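Local coordinates for nitroreductase family protein (Lactobacillus plantarum, PDB 4QLX) that uses flavin mononucleotide to reduce enones in the saturation pathway that detoxifies polyunsaturated fatty acids, yielding 10-oxooctadecanoic acid from its unsaturated precursor, at residues S24-D29 against Y81-S86; W58-V63 against A89-A94; A166-G171 against M192-G197. All coordinates share one frame; numbering follows the deposited sequence.

Contact 1: S24-D29 against Y81-S86; sequences SVRQFD and YPQVDS. With FMN (flavin mononucleotide), chain C; KTC (10-oxooctadecanoic acid), chain I.
Ser86 OG accepts the backbone N-H of Phe28 almost straight on (Phe28 N to Ser86 OG 3.1 Å, 169°) and donates its own hydrogen to Pro82 O, 2.7 Å from Ser86 OG. With OG between the backbone N and the carbonyl carbon (chi1 61°), the hydroxyl folds back toward the preceding helical turn. Pro82 O is thereby shared: Ser86 N and Ser86 OG reach it from opposite faces of its carbonyl plane. The edge of the Phe28 ring also abuts this hydroxyl.

One turn nearer the flavin, Arg26 and Gln83 run side by side in the same direction, Arg26 CB lying 3.6 Å from Gln83 CG, with guanidinium and amide planes 64° apart. The two side chains form part of the FMN site of the nitroreductase family, in which helix 81-86 backs the loop that cradles the cofactor. Arg26 NE gives a nearly straight bond to O2 of the flavin at 2.7 Å, while Arg26 NH2 makes a weak bond to N1. A positive group here would probably stabilise negative charge gathering on the N1-C2-O2 side of the reduced flavin. Over one face of the guanidinium, near its rim, C14 of 10-oxooctadecanoic acid sits 3.5 Å above the plane; Cys53 and Arg120 of the second subunit hold that ligand too. Gln83 NE2 approaches flavin O2 to 3.2 Å but is hydrogen-bonded to Asn80 and Asn167. At the phosphate, Ser24 N gives a nearly linear bond to O1P (2.7 Å), and Ser24 OG reaches O2P at 2.8 Å.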
# COMPACT_ATOMS: atom_id res chain seq x y z
N SER A 24 12.43 -7.28 -1.13
CA SER A 24 12.76 -6.77 -2.44
C SER A 24 13.67 -7.74 -3.16
O SER A 24 14.80 -7.99 -2.72
CB SER A 24 13.41 -5.40 -2.35
OG SER A 24 12.42 -4.40 -2.20
N VAL A 25 13.19 -8.29 -4.27
CA VAL A 25 14.02 -9.14 -5.13
C VAL A 25 14.36 -8.37 -6.40
O VAL A 25 13.47 -7.79 -7.03
CB VAL A 25 13.32 -10.46 -5.45
CG1 VAL A 25 14.11 -11.28 -6.46
CG2 VAL A 25 13.09 -11.25 -4.15
N ARG A 26 15.64 -8.34 -6.77
CA ARG A 26 16.11 -7.49 -7.85
C ARG A 26 16.69 -8.30 -9.01
O ARG A 26 16.83 -7.79 -10.12
CB ARG A 26 17.15 -6.49 -7.33
CG ARG A 26 16.56 -5.40 -6.45
CD ARG A 26 17.63 -4.57 -5.74
NE ARG A 26 17.01 -3.63 -4.81
CZ ARG A 26 16.74 -3.90 -3.53
NH1 ARG A 26 17.03 -5.10 -3.03
NH2 ARG A 26 16.16 -2.99 -2.76
N GLN A 27 17.02 -9.56 -8.76
CA GLN A 27 17.50 -10.44 -9.81
C GLN A 27 16.54 -11.58 -9.96
O GLN A 27 16.33 -12.35 -9.02
CB GLN A 27 18.90 -10.96 -9.50
CG GLN A 27 19.96 -9.90 -9.37
CD GLN A 27 21.35 -10.50 -9.25
OE1 GLN A 27 21.56 -11.69 -9.53
NE2 GLN A 27 22.31 -9.69 -8.82
N PHE A 28 15.93 -11.69 -11.12
CA PHE A 28 14.95 -12.74 -11.33
C PHE A 28 15.49 -13.81 -12.25
O PHE A 28 16.49 -13.59 -12.92
CB PHE A 28 13.65 -12.14 -11.88
CG PHE A 28 13.14 -11.00 -11.07
CD1 PHE A 28 13.54 -9.70 -11.34
CD2 PHE A 28 12.28 -11.23 -10.00
CE1 PHE A 28 13.08 -8.65 -10.58
CE2 PHE A 28 11.80 -10.18 -9.24
CZ PHE A 28 12.21 -8.89 -9.52
N ASP A 29 14.84 -14.96 -12.26
CA ASP A 29 15.17 -15.99 -13.22
C ASP A 29 14.70 -15.57 -14.61
O ASP A 29 13.49 -15.48 -14.85
CB ASP A 29 14.54 -17.32 -12.82
CG ASP A 29 14.98 -18.47 -13.71
OD1 ASP A 29 15.61 -18.22 -14.77
OD2 ASP A 29 14.68 -19.64 -13.37
N TYR A 81 18.83 -1.15 -13.67
CA TYR A 81 18.82 -2.00 -14.86
C TYR A 81 18.74 -3.52 -14.55
O TYR A 81 18.10 -4.25 -15.31
CB TYR A 81 20.02 -1.69 -15.74
CG TYR A 81 19.90 -0.38 -16.49
CD1 TYR A 81 18.75 0.38 -16.41
CD2 TYR A 81 20.94 0.08 -17.29
CE1 TYR A 81 18.63 1.58 -17.10
CE2 TYR A 81 20.83 1.29 -17.98
CZ TYR A 81 19.67 2.03 -17.88
OH TYR A 81 19.53 3.22 -18.56
N PRO A 82 19.38 -4.01 -13.45
CA PRO A 82 19.24 -5.45 -13.16
C PRO A 82 17.79 -5.94 -13.04
O PRO A 82 17.43 -6.98 -13.60
CB PRO A 82 19.96 -5.60 -11.82
CG PRO A 82 21.02 -4.56 -11.87
CD PRO A 82 20.42 -3.39 -12.61
N GLN A 83 16.98 -5.21 -12.28
CA GLN A 83 15.56 -5.51 -12.16
C GLN A 83 14.86 -5.47 -13.51
O GLN A 83 14.17 -6.41 -13.87
CB GLN A 83 14.89 -4.52 -11.21
CG GLN A 83 15.47 -4.51 -9.82
CD GLN A 83 16.40 -3.35 -9.58
OE1 GLN A 83 17.45 -3.22 -10.23
NE2 GLN A 83 16.03 -2.49 -8.63
N VAL A 84 15.06 -4.40 -14.27
CA VAL A 84 14.38 -4.27 -15.55
C VAL A 84 14.81 -5.36 -16.54
O VAL A 84 13.96 -6.03 -17.13
CB VAL A 84 14.62 -2.91 -16.18
CG1 VAL A 84 13.97 -2.86 -17.56
CG2 VAL A 84 14.06 -1.81 -15.29
N ASP A 85 16.12 -5.56 -16.70
CA ASP A 85 16.61 -6.61 -17.59
C ASP A 85 16.12 -8.01 -17.21
O ASP A 85 15.67 -8.76 -18.07
CB ASP A 85 18.15 -6.62 -17.62
CG ASP A 85 18.71 -5.42 -18.34
OD1 ASP A 85 17.97 -4.76 -19.11
OD2 ASP A 85 19.91 -5.12 -18.15
N SER A 86 16.19 -8.38 -15.93
CA SER A 86 15.89 -9.77 -15.57
C SER A 86 14.42 -10.06 -15.28
O SER A 86 14.00 -11.21 -15.31
CB SER A 86 16.73 -10.22 -14.36
OG SER A 86 16.47 -9.43 -13.21
N1 FMN C . 15.02 -0.52 -4.71
C2 FMN C . 15.96 -0.35 -5.71
O2 FMN C . 16.84 -1.18 -5.87
N3 FMN C . 15.93 0.74 -6.53
C4 FMN C . 14.94 1.68 -6.37
O4 FMN C . 14.91 2.67 -7.09
C4A FMN C . 14.00 1.53 -5.37
N5 FMN C . 13.02 2.48 -5.21
C5A FMN C . 12.06 2.34 -4.25
C6 FMN C . 11.10 3.34 -4.16
C7 FMN C . 10.10 3.24 -3.20
C7M FMN C . 9.05 4.30 -3.10
C8 FMN C . 10.08 2.15 -2.35
C8M FMN C . 8.98 2.09 -1.34
C9 FMN C . 11.05 1.15 -2.44
C9A FMN C . 12.06 1.24 -3.40
N10 FMN C . 13.07 0.28 -3.54
C10 FMN C . 14.03 0.43 -4.53
C1' FMN C . 13.15 -0.94 -2.66
C2' FMN C . 13.63 -0.53 -1.25
O2' FMN C . 15.02 -0.26 -1.26
C3' FMN C . 13.32 -1.58 -0.20
O3' FMN C . 11.91 -1.64 -0.04
C4' FMN C . 13.92 -1.29 1.19
O4' FMN C . 15.33 -1.29 1.18
C5' FMN C . 13.43 -2.32 2.20
O5' FMN C . 13.78 -3.63 1.80
P FMN C . 12.62 -4.74 1.56
O1P FMN C . 13.32 -6.00 1.10
O2P FMN C . 11.66 -4.24 0.49
O3P FMN C . 11.86 -5.00 2.84
O1 KTC I . 22.97 -6.13 -3.39
C17 KTC I . 21.83 -5.81 -3.08
O KTC I . 20.92 -6.76 -2.82
C16 KTC I . 21.43 -4.36 -3.00
C15 KTC I . 20.92 -4.07 -1.60
C14 KTC I . 19.74 -3.11 -1.65
C13 KTC I . 20.16 -1.75 -2.19
C12 KTC I . 19.01 -0.76 -2.12
C11 KTC I . 19.53 0.67 -2.26
C10 KTC I . 18.39 1.68 -2.20
C9 KTC I . 17.57 1.65 -3.48
C8 KTC I . 16.34 2.51 -3.26
O2 KTC I . 15.50 2.18 -2.44
C7 KTC I . 16.19 3.78 -4.06
C6 KTC I . 14.89 4.46 -3.64
C5 KTC I . 14.36 5.31 -4.78
C4 KTC I . 14.81 6.75 -4.61
C3 KTC I . 14.85 7.40 -5.98
C2 KTC I . 14.30 8.82 -5.93
C1 KTC I . 14.93 9.68 -7.02
C KTC I . 14.84 9.06 -8.40

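Contact 2: W58-V63 against A89-A94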
# COMPACT_ATOMS: atom_id res chain seq x y z
N TRP A 58 -5.16 5.44 -10.72
CA TRP A 58 -3.92 4.77 -11.13
C TRP A 58 -3.97 4.37 -12.59
O TRP A 58 -5.05 4.21 -13.16
CB TRP A 58 -3.67 3.52 -10.28
CG TRP A 58 -4.90 2.70 -9.97
CD1 TRP A 58 -5.66 1.99 -10.87
CD2 TRP A 58 -5.49 2.47 -8.69
NE1 TRP A 58 -6.68 1.35 -10.23
CE2 TRP A 58 -6.60 1.62 -8.88
CE3 TRP A 58 -5.19 2.90 -7.39
CZ2 TRP A 58 -7.42 1.20 -7.83
CZ3 TRP A 58 -6.00 2.47 -6.34
CH2 TRP A 58 -7.10 1.63 -6.57
N HIS A 59 -2.80 4.24 -13.20
CA HIS A 59 -2.70 3.77 -14.58
C HIS A 59 -1.48 2.88 -14.69
O HIS A 59 -0.41 3.22 -14.20
CB HIS A 59 -2.61 4.93 -15.56
CG HIS A 59 -2.71 4.50 -17.00
ND1 HIS A 59 -3.91 4.39 -17.65
CD2 HIS A 59 -1.76 4.12 -17.88
CE1 HIS A 59 -3.70 3.97 -18.89
NE2 HIS A 59 -2.40 3.80 -19.06
N PHE A 60 -1.65 1.73 -15.34
CA PHE A 60 -0.61 0.72 -15.40
C PHE A 60 0.01 0.62 -16.80
O PHE A 60 -0.70 0.57 -17.80
CB PHE A 60 -1.20 -0.63 -14.99
CG PHE A 60 -1.91 -0.59 -13.66
CD1 PHE A 60 -1.19 -0.63 -12.47
CD2 PHE A 60 -3.29 -0.51 -13.59
CE1 PHE A 60 -1.83 -0.59 -11.25
CE2 PHE A 60 -3.93 -0.47 -12.37
CZ PHE A 60 -3.20 -0.52 -11.20
N VAL A 61 1.33 0.59 -16.88
CA VAL A 61 1.97 0.33 -18.16
C VAL A 61 2.87 -0.90 -18.04
O VAL A 61 3.83 -0.89 -17.27
CB VAL A 61 2.78 1.53 -18.66
CG1 VAL A 61 3.46 1.20 -20.00
CG2 VAL A 61 1.91 2.76 -18.79
N VAL A 62 2.53 -1.96 -18.76
CA VAL A 62 3.23 -3.23 -18.64
C VAL A 62 4.37 -3.29 -19.65
O VAL A 62 4.16 -3.13 -20.85
CB VAL A 62 2.30 -4.43 -18.85
CG1 VAL A 62 3.11 -5.75 -18.79
CG2 VAL A 62 1.18 -4.44 -17.82
N VAL A 63 5.57 -3.52 -19.12
CA VAL A 63 6.77 -3.62 -19.92
C VAL A 63 7.27 -5.06 -19.81
O VAL A 63 7.69 -5.48 -18.73
CB VAL A 63 7.85 -2.64 -19.41
CG1 VAL A 63 9.09 -2.69 -20.29
CG2 VAL A 63 7.29 -1.23 -19.36
N ALA A 89 8.25 -9.19 -16.06
CA ALA A 89 7.54 -8.00 -16.50
C ALA A 89 7.72 -6.88 -15.48
O ALA A 89 7.89 -7.14 -14.29
CB ALA A 89 6.06 -8.30 -16.69
N ILE A 90 7.72 -5.65 -15.97
CA ILE A 90 7.68 -4.50 -15.08
C ILE A 90 6.30 -3.86 -15.25
O ILE A 90 5.82 -3.70 -16.37
CB ILE A 90 8.79 -3.48 -15.37
CG1 ILE A 90 10.17 -4.15 -15.27
CG2 ILE A 90 8.71 -2.29 -14.41
CD1 ILE A 90 10.67 -4.69 -16.61
N VAL A 91 5.65 -3.55 -14.14
CA VAL A 91 4.39 -2.84 -14.19
C VAL A 91 4.64 -1.43 -13.66
O VAL A 91 4.86 -1.23 -12.45
CB VAL A 91 3.30 -3.54 -13.38
CG1 VAL A 91 2.02 -2.69 -13.34
CG2 VAL A 91 3.04 -4.92 -13.95
N PHE A 92 4.66 -0.45 -14.56
CA PHE A 92 4.87 0.91 -14.11
C PHE A 92 3.54 1.57 -13.77
O PHE A 92 2.57 1.45 -14.52
CB PHE A 92 5.61 1.77 -15.14
CG PHE A 92 6.10 3.05 -14.55
CD1 PHE A 92 7.35 3.11 -13.94
CD2 PHE A 92 5.28 4.17 -14.52
CE1 PHE A 92 7.79 4.28 -13.35
CE2 PHE A 92 5.71 5.35 -13.93
CZ PHE A 92 6.96 5.41 -13.34
N ILE A 93 3.52 2.28 -12.65
CA ILE A 93 2.30 2.91 -12.18
C ILE A 93 2.41 4.43 -12.28
O ILE A 93 3.34 5.04 -11.77
CB ILE A 93 1.96 2.48 -10.72
CG1 ILE A 93 2.09 0.96 -10.58
CG2 ILE A 93 0.52 2.92 -10.36
CD1 ILE A 93 1.96 0.44 -9.14
N ALA A 94 1.45 5.02 -12.98
CA ALA A 94 1.40 6.47 -13.11
C ALA A 94 0.08 6.95 -12.51
O ALA A 94 -0.90 6.23 -12.50
CB ALA A 94 1.53 6.89 -14.56
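Phe60 rests its ring obliquely against the groove between Val91 and Ile93, its CD1 touching Val91 CG1 at 3.9 Å and Ile93 CG1 at 4.1 Å. The two strands, 58-63 and 89-94, form an antiparallel pair in the sheet of this nitroreductase fold, their axes 155° apart, and strand 58-63 is outermost among this chain's strands. Phe60 and Ile93 lie side by side, whereas Phe60 and Val91 cross obliquely. Next along this face, Val62 turns CG2 to Val91 CG2 at 4.3 Å and its other methyl to the small bump of Ala89 CB, in a row covered by helices 36-46 and 137-161. At the start of the strand Trp58 CB touches Ile93 CG2, while its indole turns away from strand 89-94.

On the opposite face Leu181 of helix 177-181 packs on both Val61 and Phe92. Ala94 sets only a methyl across from His59, whose ring meets Tyr188 instead. Six N-H to O bonds lace the backbones together. At the far end Ile90 CD1 comes within 3.7 Å of Val63 O, the oxygen that also accepts Ile90 N at 2.8 Å.

Contact 3: A166-G171 against M192-G197. With FMN (flavin mononucleotide), chain C; KTC (10-oxooctadecanoic acid), chain I.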
# COMPACT_ATOMS: atom_id res chain seq x y z
N ALA A 166 9.14 -9.63 -6.21
CA ALA A 166 9.01 -8.30 -6.79
C ALA A 166 9.84 -7.23 -6.10
O ALA A 166 10.22 -7.35 -4.94
CB ALA A 166 7.50 -7.88 -6.78
N ASN A 167 10.11 -6.17 -6.84
CA ASN A 167 10.77 -5.00 -6.30
C ASN A 167 10.03 -3.76 -6.75
O ASN A 167 9.72 -3.61 -7.93
CB ASN A 167 12.24 -4.93 -6.76
CG ASN A 167 12.89 -3.59 -6.45
OD1 ASN A 167 13.34 -2.88 -7.35
ND2 ASN A 167 12.93 -3.23 -5.18
N ALA A 168 9.72 -2.88 -5.79
CA ALA A 168 9.16 -1.57 -6.11
C ALA A 168 10.33 -0.62 -6.27
O ALA A 168 11.33 -0.75 -5.56
CB ALA A 168 8.18 -1.10 -5.02
N PHE A 169 10.24 0.30 -7.23
CA PHE A 169 11.35 1.24 -7.44
C PHE A 169 10.90 2.56 -8.06
O PHE A 169 10.07 2.58 -8.96
CB PHE A 169 12.45 0.60 -8.31
CG PHE A 169 12.05 0.36 -9.74
CD1 PHE A 169 11.46 -0.84 -10.11
CD2 PHE A 169 12.27 1.32 -10.71
CE1 PHE A 169 11.10 -1.08 -11.41
CE2 PHE A 169 11.90 1.10 -12.02
CZ PHE A 169 11.31 -0.11 -12.38
N SER A 170 11.47 3.66 -7.56
CA SER A 170 11.18 4.97 -8.11
C SER A 170 12.46 5.67 -8.53
O SER A 170 12.46 6.88 -8.76
CB SER A 170 10.42 5.83 -7.10
OG SER A 170 11.23 6.09 -5.96
N GLY A 171 13.55 4.90 -8.66
CA GLY A 171 14.81 5.44 -9.15
C GLY A 171 14.70 5.64 -10.65
O GLY A 171 15.17 4.80 -11.43
N MET A 192 5.90 4.92 -9.51
CA MET A 192 6.85 3.83 -9.25
C MET A 192 6.71 2.69 -10.24
O MET A 192 5.65 2.47 -10.82
CB MET A 192 6.68 3.28 -7.82
CG MET A 192 5.35 2.55 -7.58
SD MET A 192 5.19 1.71 -5.98
CE MET A 192 4.80 3.09 -4.90
N GLY A 193 7.81 1.95 -10.44
CA GLY A 193 7.76 0.71 -11.19
C GLY A 193 7.68 -0.47 -10.24
O GLY A 193 8.17 -0.42 -9.11
N ILE A 194 7.01 -1.53 -10.68
CA ILE A 194 7.00 -2.79 -9.95
C ILE A 194 7.61 -3.85 -10.85
O ILE A 194 6.99 -4.27 -11.83
CB ILE A 194 5.58 -3.23 -9.54
CG1 ILE A 194 4.83 -2.15 -8.73
CG2 ILE A 194 5.61 -4.54 -8.77
CD1 ILE A 194 5.49 -1.73 -7.44
N ALA A 195 8.83 -4.30 -10.53
CA ALA A 195 9.44 -5.39 -11.28
C ALA A 195 8.96 -6.70 -10.70
O ALA A 195 8.99 -6.87 -9.50
CB ALA A 195 10.97 -5.30 -11.25
N ILE A 196 8.55 -7.64 -11.55
CA ILE A 196 8.01 -8.92 -11.10
C ILE A 196 8.68 -10.11 -11.80
O ILE A 196 8.96 -10.04 -13.01
CB ILE A 196 6.48 -9.01 -11.35
CG1 ILE A 196 5.74 -7.81 -10.73
CG2 ILE A 196 5.90 -10.32 -10.85
CD1 ILE A 196 4.19 -7.87 -10.92
N GLY A 197 8.94 -11.19 -11.07
CA GLY A 197 9.39 -12.43 -11.66
C GLY A 197 9.64 -13.50 -10.61
O GLY A 197 9.28 -13.31 -9.45
N1 FMN C . 15.02 -0.52 -4.71
C2 FMN C . 15.96 -0.35 -5.71
O2 FMN C . 16.84 -1.18 -5.87
N3 FMN C . 15.93 0.74 -6.53
C4 FMN C . 14.94 1.68 -6.37
O4 FMN C . 14.91 2.67 -7.09
C4A FMN C . 14.00 1.53 -5.37
N5 FMN C . 13.02 2.48 -5.21
C5A FMN C . 12.06 2.34 -4.25
C6 FMN C . 11.10 3.34 -4.16
C7 FMN C . 10.10 3.24 -3.20
C7M FMN C . 9.05 4.30 -3.10
C8 FMN C . 10.08 2.15 -2.35
C8M FMN C . 8.98 2.09 -1.34
C9 FMN C . 11.05 1.15 -2.44
C9A FMN C . 12.06 1.24 -3.40
N10 FMN C . 13.07 0.28 -3.54
C10 FMN C . 14.03 0.43 -4.53
C1' FMN C . 13.15 -0.94 -2.66
C2' FMN C . 13.63 -0.53 -1.25
O2' FMN C . 15.02 -0.26 -1.26
C3' FMN C . 13.32 -1.58 -0.20
O3' FMN C . 11.91 -1.64 -0.04
C4' FMN C . 13.92 -1.29 1.19
O4' FMN C . 15.33 -1.29 1.18
C5' FMN C . 13.43 -2.32 2.20
O5' FMN C . 13.78 -3.63 1.80
P FMN C . 12.62 -4.74 1.56
O1P FMN C . 13.32 -6.00 1.10
O2P FMN C . 11.66 -4.24 0.49
O3P FMN C . 11.86 -5.00 2.84
O1 KTC I . 22.97 -6.13 -3.39
C17 KTC I . 21.83 -5.81 -3.08
O KTC I . 20.92 -6.76 -2.82
C16 KTC I . 21.43 -4.36 -3.00
C15 KTC I . 20.92 -4.07 -1.60
C14 KTC I . 19.74 -3.11 -1.65
C13 KTC I . 20.16 -1.75 -2.19
C12 KTC I . 19.01 -0.76 -2.12
C11 KTC I . 19.53 0.67 -2.26
C10 KTC I . 18.39 1.68 -2.20
C9 KTC I . 17.57 1.65 -3.48
C8 KTC I . 16.34 2.51 -3.26
O2 KTC I . 15.50 2.18 -2.44
C7 KTC I . 16.19 3.78 -4.06
C6 KTC I . 14.89 4.46 -3.64
C5 KTC I . 14.36 5.31 -4.78
C4 KTC I . 14.81 6.75 -4.61
C3 KTC I . 14.85 7.40 -5.98
C2 KTC I . 14.30 8.82 -5.93
C1 KTC I . 14.93 9.68 -7.02
C KTC I . 14.84 9.06 -8.40
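Phe169 lays one face of its ring over Gly193, whose CA sits 4.0 Å from the ring centroid and 19° off its normal, a CH-pi contact displaced toward the rim. The crowded position between the backbone N and the carbonyl carbon (chi1 68°) puts CG of Phe169 on the side of strand 192-197, from where the ring reaches over Gly193. A beta carbon on Gly193 would collide with Phe169 CZ, and the close fit depends on the bare backbone there. Ala195 N meets the ring edge, and Ala195 CB touches Phe169 CE1 at 4.2 Å.

An alanine in place of Phe169 would probably open a gap above Gly193 and beside Ala195, depriving the Gly193 CA of its aromatic cover.

Beneath these side chains lies the antiparallel pairing of strands 166-169 and 192-197 in the sheet of the nitroreductase fold. Asn167 with Ala195 and Phe169 with Gly193 are its hydrogen-bonded pairs, the shortest links being Ala195 N to Asn167 O and Gly193 N to Phe169 O, both 2.8 Å. On the other face, Ala168 CB nestles against Ile194 CD1 at 3.7 Å, and helix 137-161 covers Ala166 and Ile194.

The end of strand 166-169 meets the flavin. Ala168 O approaches N10 to 2.9 Å from one side of the ring system, with 10-oxooctadecanoic acid on the other. Ser170 N donates to flavin N5 at 3.1 Å, a bond likely to draw electron density from N5, while Gly171 N makes a weak bond to O4; a beta carbon on Gly171 would strike that oxygen. Farther out, Asn80 ND2 bonds Gly171 O, and Met192 packs on Ile146 of the second subunit.

In the fold
Contacts 2 and 3 belong to one antiparallel sheet: strands 89-96 and 188-197 are neighbours within it, joined by Val91 N to Ile194 O and Ile93 N to Met192 O, so the two pairings together take in all four strands this chain contributes. Contact 3 is wholly buried; contact 2 is partly buried and has no ligand in direct contact, its side chains almost all apolar. Contact 1 lies farther out, where a loop meets a short helix, and depends on polar and charged groups. It joins contact 3 through Gln83 with Asn167 and Val25 with Ala166, and both touch the flavin and the fatty acid, contact 1 mainly by side chains, contact 3 mainly by backbone.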